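Local coordinates for esterase (Uncultured bacterium, PDB 5EGN), which degrades N-acyl homoserine lactones, the signals of bacterial quorum sensing, as a lactonase of the alpha/beta hydrolase fold, at the interface of chains A and B. Residues are numbered along the deposited sequence; one frame, centred on the assembly and turned at random. Chains: chain A/B, Esterase.

Contact 1: the interface of chains A and B. Residues chain A 12, 31, 57-58, 173-174; chain B 12, 14, 16, 40, 58.
A salt bridge joins the chains where A:Arg58 reaches across to strand 9-16 of chain B, in what may be a two-fold dimer interface. Guanidinium NH1 of A:Arg58 donates to carboxylate OD2 of B:Asp14 at 2.8 Å. The carboxylate lies at the guanidinium edge, but the N-H meets OD2 from above the carboxylate plane, 27° out of it, and the two planes are turned 38° apart. The bend at chi3 (-89°) directs the guanidinium of A:Arg58 toward OD2, the two side chains crossing at about a right angle. The other carboxylate oxygen is held from within chain B: the phenol OH of B:Tyr12 donates to the syn lone pair of B:Asp14 OD1 at 2.7 Å, which probably fixes the rotation of the acid. A:Tyr12 and B:Tyr12 meet tip to tip near the two-fold axis, CE1 to CE1 at 3.9 Å, each with CG anti to its backbone N. NH1 of A:Arg58 and NH2 of B:Arg58 lie 4.0 Å apart, a like-charge pair that B:Asp14 would probably help to offset. Farther along, B:Tyr16 sets ring carbon CD1 against CB of A:Ser173 at 3.6 Å, and its OH points toward CG of A:Arg58. One face of B:Tyr16 is covered by B:Phe40 of its own chain, whose rim points at the amides of A:Asn31 and A:Asn174. Those amides are tied together within chain A: ND2 of A:Asn31 donates to OD1 of A:Asn174 at 2.6 Å.

Contact 2: the interface of chains A and B. Residues chain A 37, 158, 160, 249-250; chain B 37, 157-158, 160-161.
Carboxylate OE2 of B:Glu160 takes two hydrogen bonds from one guanidinium: A:Arg158 presents its end, with NH1 at 2.7 Å and NH2 at 2.9 Å from that oxygen. The NH2 bond uses the syn lone pair, whereas NH1 comes from above the carboxylate plane; OE2 lies in the guanidinium plane between the two nitrogens, so both bonds are bent. The twin salt bridge completes a reciprocal Arg-Glu pairing that probably helps hold the two chains together. NH1 of B:Arg158 meets OE2 of A:Glu160 at 2.6 Å, nearly along the C-O axis and almost straight (169° at H), while the bond from NH2 is weak. Both arginines run extended from CG to NE and reach toward each other tip to tip near the two-fold axis; their like charges would probably be balanced by the two glutamates. Each glutamate has CG in the crowded position between backbone N and carbonyl carbon (chi1 64° in A:Glu160). This setting lays CG of A:Glu160 over the face of B:Phe37, 4.0 Å from the ring centroid, and the bend at chi2 (-94°) turns the carboxylate away toward B:Arg158, nearly perpendicular to the ring. CG of B:Glu160 sits over A:Phe37, toward the rim. The pyrrolidine of A:Pro249 crosses the aliphatic part of B:Glu160 obliquely, CB of A:Pro249 to CB of B:Glu160 at 3.6 Å. A:Phe37 and B:Phe37 cross at about a right angle, CE2 to CE2 at 4.1 Å.

Contact 3: the interface of chains A and B. Residues chain A 16-17, 40, 43-44; chain B 167, 170-171, 173-174.
A:Gln44 and B:Val171 cross at about a right angle, the glutamine methylene CG against valine methyl CG2 at 3.7 Å. The glutamine, CG anti to the carbonyl carbon (chi1 -59°) and extended beyond CG, carries its amide past the valine to the end of helix 159-168. There OE1 of A:Gln44 rests against CB of B:Ala167 at 3.3 Å, and the NE2 side faces CB of B:Ser170. An alanine here would remove the amide and the CG methylene, and would probably loosen the packing around B:Val171, B:Ala167 and B:Ser170. B:Val171 has CG1 anti to its backbone N, which turns both methyls toward A:Ala43, with CG2 and CB of A:Ala43 3.7 Å apart. A:Phe40 lies across B:Asn174 at about a right angle, ring and amide planes 63° apart, its CE1 pointing to the amide. The same CE1 sits over the centre of the A:Tyr16 ring, so the two rings of chain A hold one another. A:Tyr16 meets B:Ser173 with its ring edge, CD1 against CB at 3.7 Å. Beside it the backbone N-H of A:Gly17 donates to the hydroxyl OG of B:Ser173 at 3.1 Å, nearly straight at 168°. Mainly apolar packing with this polar tie joins the loop after helix 159-168 of one subunit to the end of strand 9-16 and loop residues 40-44 of the other, and probably helps hold the two-fold dimer seen in the crystal.

Contact 1: the interface of chains A and B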
ATOM      1  N   TYR A  12       2.850  -3.213 -14.548  1.00 28.40           N
ATOM      2  CA  TYR A  12       3.041  -3.920 -13.292  1.00 27.82           C
ATOM      3  C   TYR A  12       1.700  -4.290 -12.676  1.00 25.95           C
ATOM      4  O   TYR A  12       0.731  -3.535 -12.765  1.00 24.30           O
ATOM      5  CB  TYR A  12       3.855  -3.084 -12.300  1.00 27.76           C
ATOM      6  CG  TYR A  12       4.195  -3.843 -11.036  1.00 27.25           C
ATOM      7  CD1 TYR A  12       5.337  -4.629 -10.966  1.00 29.00           C
ATOM      8  CD2 TYR A  12       3.368  -3.786  -9.920  1.00 25.59           C
ATOM      9  CE1 TYR A  12       5.648  -5.332  -9.822  1.00 27.94           C
ATOM     10  CE2 TYR A  12       3.672  -4.488  -8.772  1.00 25.46           C
ATOM     11  CZ  TYR A  12       4.815  -5.257  -8.729  1.00 25.79           C
ATOM     12  OH  TYR A  12       5.129  -5.958  -7.592  1.00 24.90           O
ATOM     13  N   ASN A  31      -1.330   4.896  -7.609  1.00 23.16           N
ATOM     14  CA  ASN A  31      -0.963   3.551  -8.036  1.00 23.28           C
ATOM     15  C   ASN A  31      -1.700   2.488  -7.231  1.00 22.81           C
ATOM     16  O   ASN A  31      -2.606   2.801  -6.460  1.00 23.04           O
ATOM     17  CB  ASN A  31       0.548   3.332  -7.929  1.00 23.88           C
ATOM     18  CG  ASN A  31       1.079   3.574  -6.531  1.00 23.31           C
ATOM     19  OD1 ASN A  31       0.893   2.756  -5.630  1.00 22.61           O
ATOM     20  ND2 ASN A  31       1.763   4.695  -6.348  1.00 23.36           N
ATOM     21  N   GLY A  57       3.167   4.698 -11.114  1.00 26.53           N
ATOM     22  CA  GLY A  57       3.853   3.801 -10.201  1.00 25.53           C
ATOM     23  C   GLY A  57       5.001   2.997 -10.776  1.00 26.16           C
ATOM     24  O   GLY A  57       6.036   3.547 -11.154  1.00 26.05           O
ATOM     25  N   ARG A  58       4.809   1.685 -10.841  1.00 25.79           N
ATOM     26  CA  ARG A  58       5.878   0.763 -11.203  1.00 26.20           C
ATOM     27  C   ARG A  58       5.816   0.334 -12.665  1.00 26.92           C
ATOM     28  O   ARG A  58       6.688  -0.389 -13.146  1.00 27.68           O
ATOM     29  CB  ARG A  58       5.819  -0.466 -10.299  1.00 25.93           C
ATOM     30  CG  ARG A  58       5.888  -0.132  -8.824  1.00 25.56           C
ATOM     31  CD  ARG A  58       5.459  -1.313  -7.982  1.00 24.91           C
ATOM     32  NE  ARG A  58       4.023  -1.322  -7.727  1.00 24.56           N
ATOM     33  CZ  ARG A  58       3.486  -1.342  -6.513  1.00 24.36           C
ATOM     34  NH1 ARG A  58       4.269  -1.359  -5.445  1.00 24.51           N
ATOM     35  NH2 ARG A  58       2.169  -1.349  -6.365  1.00 24.11           N
ATOM     36  N   SER A 173       8.790   9.970  -9.942  1.00 28.25           N
ATOM     37  CA  SER A 173       9.048   8.539  -9.996  1.00 27.89           C
ATOM     38  C   SER A 173       7.743   7.755 -10.073  1.00 26.94           C
ATOM     39  O   SER A 173       7.693   6.671 -10.648  1.00 26.84           O
ATOM     40  CB  SER A 173       9.857   8.098  -8.777  1.00 26.69           C
ATOM     41  OG  SER A 173      10.785   9.098  -8.395  1.00 28.66           O
ATOM     42  N   ASN A 174       6.691   8.313  -9.485  1.00 26.61           N
ATOM     43  CA  ASN A 174       5.380   7.678  -9.488  1.00 26.79           C
ATOM     44  C   ASN A 174       4.495   8.218 -10.604  1.00 27.22           C
ATOM     45  O   ASN A 174       3.819   7.462 -11.299  1.00 26.45           O
ATOM     46  CB  ASN A 174       4.695   7.875  -8.133  1.00 25.96           C
ATOM     47  CG  ASN A 174       3.270   7.362  -8.118  1.00 25.02           C
ATOM     48  OD1 ASN A 174       3.032   6.159  -8.024  1.00 24.83           O
ATOM     49  ND2 ASN A 174       2.309   8.277  -8.199  1.00 25.75           N
TER
ATOM     50  N   TYR B  12      12.352  -8.325  -3.551  1.00 24.53           N
ATOM     51  CA  TYR B  12      11.645  -7.234  -4.200  1.00 23.85           C
ATOM     52  C   TYR B  12      11.780  -5.950  -3.394  1.00 22.68           C
ATOM     53  O   TYR B  12      11.795  -5.975  -2.164  1.00 22.38           O
ATOM     54  CB  TYR B  12      10.164  -7.577  -4.391  1.00 23.76           C
ATOM     55  CG  TYR B  12       9.405  -6.506  -5.140  1.00 23.46           C
ATOM     56  CD1 TYR B  12       9.280  -6.558  -6.520  1.00 23.42           C
ATOM     57  CD2 TYR B  12       8.825  -5.434  -4.470  1.00 22.79           C
ATOM     58  CE1 TYR B  12       8.600  -5.579  -7.212  1.00 23.38           C
ATOM     59  CE2 TYR B  12       8.149  -4.448  -5.153  1.00 22.92           C
ATOM     60  CZ  TYR B  12       8.036  -4.529  -6.523  1.00 23.37           C
ATOM     61  OH  TYR B  12       7.358  -3.555  -7.208  1.00 24.32           O
ATOM     62  N   ASP B  14      10.828  -1.379  -3.787  1.00 21.61           N
ATOM     63  CA  ASP B  14      10.397  -0.226  -4.570  1.00 22.12           C
ATOM     64  C   ASP B  14      11.267   0.974  -4.226  1.00 21.69           C
ATOM     65  O   ASP B  14      11.735   1.109  -3.092  1.00 21.75           O
ATOM     66  CB  ASP B  14       8.919   0.089  -4.327  1.00 22.18           C
ATOM     67  CG  ASP B  14       7.991  -0.834  -5.093  1.00 22.66           C
ATOM     68  OD1 ASP B  14       8.373  -1.285  -6.193  1.00 22.35           O
ATOM     69  OD2 ASP B  14       6.877  -1.105  -4.597  1.00 22.33           O
ATOM     70  N   TYR B  16      11.716   5.292  -4.801  1.00 22.88           N
ATOM     71  CA  TYR B  16      11.182   6.574  -5.251  1.00 23.74           C
ATOM     72  C   TYR B  16      12.040   7.751  -4.782  1.00 24.13           C
ATOM     73  O   TYR B  16      12.676   7.686  -3.738  1.00 24.25           O
ATOM     74  CB  TYR B  16       9.740   6.757  -4.757  1.00 24.40           C
ATOM     75  CG  TYR B  16       8.744   5.744  -5.287  1.00 23.77           C
ATOM     76  CD1 TYR B  16       8.196   5.877  -6.557  1.00 24.37           C
ATOM     77  CD2 TYR B  16       8.331   4.671  -4.506  1.00 23.11           C
ATOM     78  CE1 TYR B  16       7.275   4.962  -7.041  1.00 24.70           C
ATOM     79  CE2 TYR B  16       7.409   3.751  -4.983  1.00 23.19           C
ATOM     80  CZ  TYR B  16       6.886   3.901  -6.250  1.00 24.40           C
ATOM     81  OH  TYR B  16       5.971   2.989  -6.727  1.00 23.55           O
ATOM     82  N   PHE B  40       5.354   7.864  -0.006  1.00 24.16           N
ATOM     83  CA  PHE B  40       5.272   8.911  -1.020  1.00 24.96           C
ATOM     84  C   PHE B  40       5.390  10.347  -0.491  1.00 25.58           C
ATOM     85  O   PHE B  40       5.955  11.198  -1.179  1.00 31.21           O
ATOM     86  CB  PHE B  40       3.978   8.745  -1.819  1.00 24.74           C
ATOM     87  CG  PHE B  40       3.924   7.465  -2.601  1.00 24.34           C
ATOM     88  CD1 PHE B  40       4.539   7.370  -3.838  1.00 24.17           C
ATOM     89  CD2 PHE B  40       3.281   6.350  -2.090  1.00 23.82           C
ATOM     90  CE1 PHE B  40       4.502   6.192  -4.557  1.00 23.78           C
ATOM     91  CE2 PHE B  40       3.240   5.170  -2.804  1.00 23.33           C
ATOM     92  CZ  PHE B  40       3.852   5.091  -4.038  1.00 23.70           C
ATOM     93  N   ARG B  58       6.054  -9.933  -2.446  1.00 22.99           N
ATOM     94  CA  ARG B  58       6.435 -10.155  -3.834  1.00 22.54           C
ATOM     95  C   ARG B  58       7.828 -10.771  -3.943  1.00 24.05           C
ATOM     96  O   ARG B  58       8.274 -11.135  -5.031  1.00 24.33           O
ATOM     97  CB  ARG B  58       6.379  -8.837  -4.603  1.00 22.28           C
ATOM     98  CG  ARG B  58       5.223  -7.939  -4.186  1.00 22.68           C
ATOM     99  CD  ARG B  58       5.487  -6.496  -4.566  1.00 22.55           C
ATOM    100  NE  ARG B  58       4.447  -5.585  -4.099  1.00 23.24           N
ATOM    101  CZ  ARG B  58       4.502  -4.912  -2.955  1.00 22.29           C
ATOM    102  NH1 ARG B  58       5.548  -5.047  -2.153  1.00 21.61           N
ATOM    103  NH2 ARG B  58       3.510  -4.103  -2.611  1.00 24.00           N
TER

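Contact 2: the interface of chains A and B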
ATOM      1  N   PHE A  37      -5.909  -1.787   1.867  1.00 20.21           N
ATOM      2  CA  PHE A  37      -6.884  -2.310   2.814  1.00 20.45           C
ATOM      3  C   PHE A  37      -7.918  -3.224   2.162  1.00 20.89           C
ATOM      4  O   PHE A  37      -8.680  -3.893   2.859  1.00 21.13           O
ATOM      5  CB  PHE A  37      -7.599  -1.169   3.535  1.00 20.77           C
ATOM      6  CG  PHE A  37      -6.702  -0.344   4.410  1.00 20.27           C
ATOM      7  CD1 PHE A  37      -6.202  -0.854   5.596  1.00 20.63           C
ATOM      8  CD2 PHE A  37      -6.364   0.946   4.046  1.00 20.67           C
ATOM      9  CE1 PHE A  37      -5.375  -0.089   6.402  1.00 21.04           C
ATOM     10  CE2 PHE A  37      -5.541   1.715   4.845  1.00 20.56           C
ATOM     11  CZ  PHE A  37      -5.047   1.198   6.025  1.00 20.15           C
ATOM     12  N   ARG A 158      -8.461  11.819   9.204  1.00 31.48           N
ATOM     13  CA  ARG A 158      -7.428  11.183   8.382  1.00 27.06           C
ATOM     14  C   ARG A 158      -6.765  12.147   7.390  1.00 26.07           C
ATOM     15  O   ARG A 158      -6.999  12.053   6.186  1.00 26.46           O
ATOM     16  CB  ARG A 158      -8.016   9.995   7.610  1.00 25.81           C
ATOM     17  CG  ARG A 158      -8.851   9.036   8.449  1.00 25.75           C
ATOM     18  CD  ARG A 158      -9.148   7.749   7.696  1.00 24.58           C
ATOM     19  NE  ARG A 158     -10.090   6.898   8.417  1.00 22.74           N
ATOM     20  CZ  ARG A 158      -9.995   5.574   8.501  1.00 22.73           C
ATOM     21  NH1 ARG A 158      -8.990   4.939   7.913  1.00 23.56           N
ATOM     22  NH2 ARG A 158     -10.901   4.883   9.179  1.00 23.28           N
ATOM     23  N   GLU A 160      -3.724  12.171   6.570  1.00 24.72           N
ATOM     24  CA  GLU A 160      -2.709  11.408   5.852  1.00 25.75           C
ATOM     25  C   GLU A 160      -3.149  11.047   4.433  1.00 25.32           C
ATOM     26  O   GLU A 160      -2.313  10.801   3.561  1.00 24.63           O
ATOM     27  CB  GLU A 160      -2.356  10.134   6.624  1.00 25.48           C
ATOM     28  CG  GLU A 160      -3.501   9.139   6.758  1.00 24.84           C
ATOM     29  CD  GLU A 160      -4.273   9.297   8.052  1.00 25.24           C
ATOM     30  OE1 GLU A 160      -4.081  10.319   8.745  1.00 25.71           O
ATOM     31  OE2 GLU A 160      -5.067   8.394   8.382  1.00 25.52           O
ATOM     32  N   PRO A 249     -12.474   2.476   4.891  1.00 26.13           N
ATOM     33  CA  PRO A 249     -12.060   1.228   4.236  1.00 26.27           C
ATOM     34  C   PRO A 249     -12.942   0.013   4.532  1.00 27.51           C
ATOM     35  O   PRO A 249     -13.319  -0.693   3.597  1.00 32.14           O
ATOM     36  CB  PRO A 249     -10.647   1.004   4.783  1.00 24.60           C
ATOM     37  CG  PRO A 249     -10.166   2.363   5.145  1.00 23.71           C
ATOM     38  CD  PRO A 249     -11.376   3.064   5.678  1.00 24.86           C
ATOM     39  N   SER A 250     -13.256  -0.229   5.801  1.00 27.47           N
ATOM     40  CA  SER A 250     -14.045  -1.400   6.182  1.00 28.58           C
ATOM     41  C   SER A 250     -15.455  -1.372   5.591  1.00 30.75           C
ATOM     42  O   SER A 250     -15.981  -2.404   5.170  1.00 32.92           O
ATOM     43  CB  SER A 250     -14.122  -1.519   7.705  1.00 28.03           C
ATOM     44  OG  SER A 250     -12.893  -1.973   8.244  1.00 29.97           O
TER
ATOM     45  N   PHE B  37       1.364   5.280   3.415  1.00 22.29           N
ATOM     46  CA  PHE B  37       1.183   6.670   3.810  1.00 22.89           C
ATOM     47  C   PHE B  37       2.490   7.370   4.170  1.00 22.94           C
ATOM     48  O   PHE B  37       2.509   8.584   4.369  1.00 23.09           O
ATOM     49  CB  PHE B  37       0.215   6.770   4.986  1.00 22.65           C
ATOM     50  CG  PHE B  37      -1.207   6.452   4.631  1.00 22.95           C
ATOM     51  CD1 PHE B  37      -1.990   7.368   3.944  1.00 23.13           C
ATOM     52  CD2 PHE B  37      -1.762   5.236   4.986  1.00 22.86           C
ATOM     53  CE1 PHE B  37      -3.302   7.071   3.621  1.00 23.09           C
ATOM     54  CE2 PHE B  37      -3.071   4.934   4.666  1.00 22.13           C
ATOM     55  CZ  PHE B  37      -3.841   5.853   3.983  1.00 21.98           C
ATOM     56  N   GLU B 157     -12.017   2.925  15.643  1.00 24.82           N
ATOM     57  CA  GLU B 157     -12.137   3.873  14.539  1.00 25.10           C
ATOM     58  C   GLU B 157     -11.528   3.370  13.228  1.00 23.14           C
ATOM     59  O   GLU B 157     -11.923   3.815  12.151  1.00 23.28           O
ATOM     60  CB  GLU B 157     -11.490   5.208  14.926  1.00 26.18           C
ATOM     61  CG  GLU B 157     -12.001   5.792  16.237  1.00 26.83           C
ATOM     62  CD  GLU B 157     -11.357   7.123  16.586  1.00 30.15           C
ATOM     63  OE1 GLU B 157     -10.489   7.587  15.820  1.00 31.63           O
ATOM     64  OE2 GLU B 157     -11.719   7.703  17.631  1.00 30.76           O
ATOM     65  N   ARG B 158     -10.564   2.456  13.314  1.00 23.51           N
ATOM     66  CA  ARG B 158      -9.925   1.906  12.117  1.00 22.99           C
ATOM     67  C   ARG B 158      -9.825   0.376  12.158  1.00 22.51           C
ATOM     68  O   ARG B 158      -8.726  -0.169  12.271  1.00 21.90           O
ATOM     69  CB  ARG B 158      -8.523   2.502  11.934  1.00 22.21           C
ATOM     70  CG  ARG B 158      -8.454   4.023  12.030  1.00 22.71           C
ATOM     71  CD  ARG B 158      -7.062   4.546  11.688  1.00 22.67           C
ATOM     72  NE  ARG B 158      -6.934   5.980  11.939  1.00 23.12           N
ATOM     73  CZ  ARG B 158      -6.454   6.860  11.063  1.00 23.72           C
ATOM     74  NH1 ARG B 158      -6.051   6.458   9.866  1.00 24.44           N
ATOM     75  NH2 ARG B 158      -6.380   8.144  11.386  1.00 24.39           N
ATOM     76  N   GLU B 160     -10.130  -1.665   9.848  1.00 21.89           N
ATOM     77  CA  GLU B 160      -9.487  -2.140   8.629  1.00 21.93           C
ATOM     78  C   GLU B 160      -8.028  -2.531   8.856  1.00 21.34           C
ATOM     79  O   GLU B 160      -7.467  -3.315   8.093  1.00 21.14           O
ATOM     80  CB  GLU B 160      -9.574  -1.075   7.533  1.00 22.96           C
ATOM     81  CG  GLU B 160      -8.888   0.245   7.869  1.00 22.25           C
ATOM     82  CD  GLU B 160      -9.792   1.209   8.614  1.00 22.58           C
ATOM     83  OE1 GLU B 160     -10.890   0.792   9.037  1.00 22.54           O
ATOM     84  OE2 GLU B 160      -9.406   2.386   8.770  1.00 22.42           O
ATOM     85  N   ILE B 161      -7.415  -1.983   9.901  1.00 21.25           N
ATOM     86  CA  ILE B 161      -6.025  -2.292  10.226  1.00 21.45           C
ATOM     87  C   ILE B 161      -5.882  -3.723  10.745  1.00 21.37           C
ATOM     88  O   ILE B 161      -5.070  -4.504  10.240  1.00 21.20           O
ATOM     89  CB  ILE B 161      -5.460  -1.306  11.269  1.00 21.53           C
ATOM     90  CG1 ILE B 161      -5.448   0.115  10.705  1.00 21.33           C
ATOM     91  CG2 ILE B 161      -4.060  -1.719  11.694  1.00 21.98           C
ATOM     92  CD1 ILE B 161      -4.880   1.148  11.656  1.00 22.25           C
TER

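Contact 3: the interface of chains A and B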
ATOM      1  N   TYR A  16      -2.811 -11.993  -5.711  1.00 23.06           N
ATOM      2  CA  TYR A  16      -2.841 -12.841  -4.516  1.00 22.99           C
ATOM      3  C   TYR A  16      -4.127 -13.666  -4.443  1.00 23.37           C
ATOM      4  O   TYR A  16      -5.173 -13.233  -4.911  1.00 24.06           O
ATOM      5  CB  TYR A  16      -2.711 -12.003  -3.238  1.00 23.04           C
ATOM      6  CG  TYR A  16      -1.481 -11.122  -3.147  1.00 22.13           C
ATOM      7  CD1 TYR A  16      -0.306 -11.588  -2.571  1.00 21.85           C
ATOM      8  CD2 TYR A  16      -1.508  -9.812  -3.606  1.00 22.28           C
ATOM      9  CE1 TYR A  16       0.813 -10.780  -2.475  1.00 21.56           C
ATOM     10  CE2 TYR A  16      -0.395  -8.997  -3.514  1.00 21.81           C
ATOM     11  CZ  TYR A  16       0.761  -9.486  -2.949  1.00 21.08           C
ATOM     12  OH  TYR A  16       1.868  -8.675  -2.857  1.00 21.96           O
ATOM     13  N   GLY A  17      -4.047 -14.853  -3.850  1.00 23.85           N
ATOM     14  CA  GLY A  17      -5.232 -15.655  -3.592  1.00 25.13           C
ATOM     15  C   GLY A  17      -5.829 -16.369  -4.792  1.00 27.34           C
ATOM     16  O   GLY A  17      -5.307 -16.287  -5.903  1.00 27.12           O
ATOM     17  N   PHE A  40      -5.756  -7.551   0.473  1.00 20.83           N
ATOM     18  CA  PHE A  40      -5.467  -8.772   1.219  1.00 21.35           C
ATOM     19  C   PHE A  40      -6.673  -9.403   1.931  1.00 21.80           C
ATOM     20  O   PHE A  40      -6.766 -10.630   1.987  1.00 22.56           O
ATOM     21  CB  PHE A  40      -4.337  -8.498   2.215  1.00 20.84           C
ATOM     22  CG  PHE A  40      -3.075  -8.012   1.561  1.00 21.04           C
ATOM     23  CD1 PHE A  40      -2.186  -8.910   0.995  1.00 21.56           C
ATOM     24  CD2 PHE A  40      -2.791  -6.659   1.488  1.00 20.59           C
ATOM     25  CE1 PHE A  40      -1.029  -8.468   0.380  1.00 21.20           C
ATOM     26  CE2 PHE A  40      -1.636  -6.211   0.875  1.00 20.98           C
ATOM     27  CZ  PHE A  40      -0.754  -7.117   0.319  1.00 21.00           C
ATOM     28  N   ALA A  43      -8.207 -11.135  -0.712  1.00 22.65           N
ATOM     29  CA  ALA A  43      -7.329 -12.198  -1.187  1.00 22.56           C
ATOM     30  C   ALA A  43      -7.601 -13.496  -0.436  1.00 22.20           C
ATOM     31  O   ALA A  43      -7.144 -14.565  -0.837  1.00 22.56           O
ATOM     32  CB  ALA A  43      -5.873 -11.796  -1.039  1.00 23.13           C
ATOM     33  N   GLN A  44      -8.346 -13.395   0.661  1.00 22.48           N
ATOM     34  CA  GLN A  44      -8.697 -14.563   1.459  1.00 22.63           C
ATOM     35  C   GLN A  44      -9.812 -15.367   0.796  1.00 22.92           C
ATOM     36  O   GLN A  44      -9.895 -16.582   0.963  1.00 22.83           O
ATOM     37  CB  GLN A  44      -9.125 -14.147   2.868  1.00 22.80           C
ATOM     38  CG  GLN A  44      -8.073 -13.381   3.651  1.00 22.32           C
ATOM     39  CD  GLN A  44      -8.518 -13.070   5.066  1.00 22.50           C
ATOM     40  OE1 GLN A  44      -8.657 -11.908   5.447  1.00 22.30           O
ATOM     41  NE2 GLN A  44      -8.747 -14.113   5.856  1.00 22.89           N
TER
ATOM     42  N   ALA B 167      -5.516 -10.546   7.578  1.00 22.77           N
ATOM     43  CA  ALA B 167      -5.518 -10.983   6.188  1.00 22.72           C
ATOM     44  C   ALA B 167      -4.119 -11.371   5.723  1.00 21.89           C
ATOM     45  O   ALA B 167      -3.959 -12.297   4.928  1.00 21.92           O
ATOM     46  CB  ALA B 167      -6.086  -9.894   5.295  1.00 22.09           C
ATOM     47  N   SER B 170      -3.190 -14.938   6.504  1.00 22.82           N
ATOM     48  CA  SER B 170      -4.213 -15.880   6.068  1.00 22.92           C
ATOM     49  C   SER B 170      -4.153 -16.105   4.561  1.00 22.53           C
ATOM     50  O   SER B 170      -4.779 -17.026   4.036  1.00 21.78           O
ATOM     51  CB  SER B 170      -5.602 -15.388   6.474  1.00 22.40           C
ATOM     52  OG  SER B 170      -5.727 -15.330   7.883  1.00 23.47           O
ATOM     53  N   VAL B 171      -3.394 -15.257   3.873  1.00 22.49           N
ATOM     54  CA  VAL B 171      -3.196 -15.393   2.436  1.00 22.13           C
ATOM     55  C   VAL B 171      -1.796 -15.921   2.145  1.00 22.59           C
ATOM     56  O   VAL B 171      -0.819 -15.177   2.228  1.00 22.73           O
ATOM     57  CB  VAL B 171      -3.403 -14.053   1.706  1.00 22.63           C
ATOM     58  CG1 VAL B 171      -3.215 -14.228   0.207  1.00 22.55           C
ATOM     59  CG2 VAL B 171      -4.782 -13.497   2.010  1.00 22.46           C
ATOM     60  N   SER B 173      -0.193 -16.557  -0.436  1.00 22.76           N
ATOM     61  CA  SER B 173       0.516 -15.863  -1.504  1.00 22.59           C
ATOM     62  C   SER B 173       1.379 -14.739  -0.946  1.00 23.32           C
ATOM     63  O   SER B 173       2.413 -14.391  -1.515  1.00 28.31           O
ATOM     64  CB  SER B 173      -0.474 -15.300  -2.524  1.00 22.87           C
ATOM     65  OG  SER B 173      -1.528 -16.215  -2.762  1.00 23.69           O
ATOM     66  N   ASN B 174       0.939 -14.171   0.170  1.00 22.29           N
ATOM     67  CA  ASN B 174       1.666 -13.094   0.823  1.00 22.45           C
ATOM     68  C   ASN B 174       2.576 -13.611   1.929  1.00 22.80           C
ATOM     69  O   ASN B 174       3.753 -13.255   1.994  1.00 22.23           O
ATOM     70  CB  ASN B 174       0.691 -12.060   1.386  1.00 22.55           C
ATOM     71  CG  ASN B 174       1.362 -11.076   2.325  1.00 21.80           C
ATOM     72  OD1 ASN B 174       2.039 -10.145   1.889  1.00 21.33           O
ATOM     73  ND2 ASN B 174       1.170 -11.273   3.624  1.00 22.04           N
TER

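Contact 1 lies about 21 Å from contact 2 and 20 Å from contact 3, and contacts 2 and 3 are about 18 Å apart, measured between C-alpha centres. Contacts 1 and 3 draw on the same positions with chains exchanged: Tyr16, Phe40, Ser173 and Asn174 appear in both. Helix 159-168 links contacts 2 and 3, giving Glu160 near its start and Ala167 near its end. Through the two-fold symmetry, contacts 1 and 3 recur with the chains exchanged, while contact 2 already contains both mutual salt bridges. Together they are parts of one two-fold interface, although the structure alone does not prove that this dimer exists in solution.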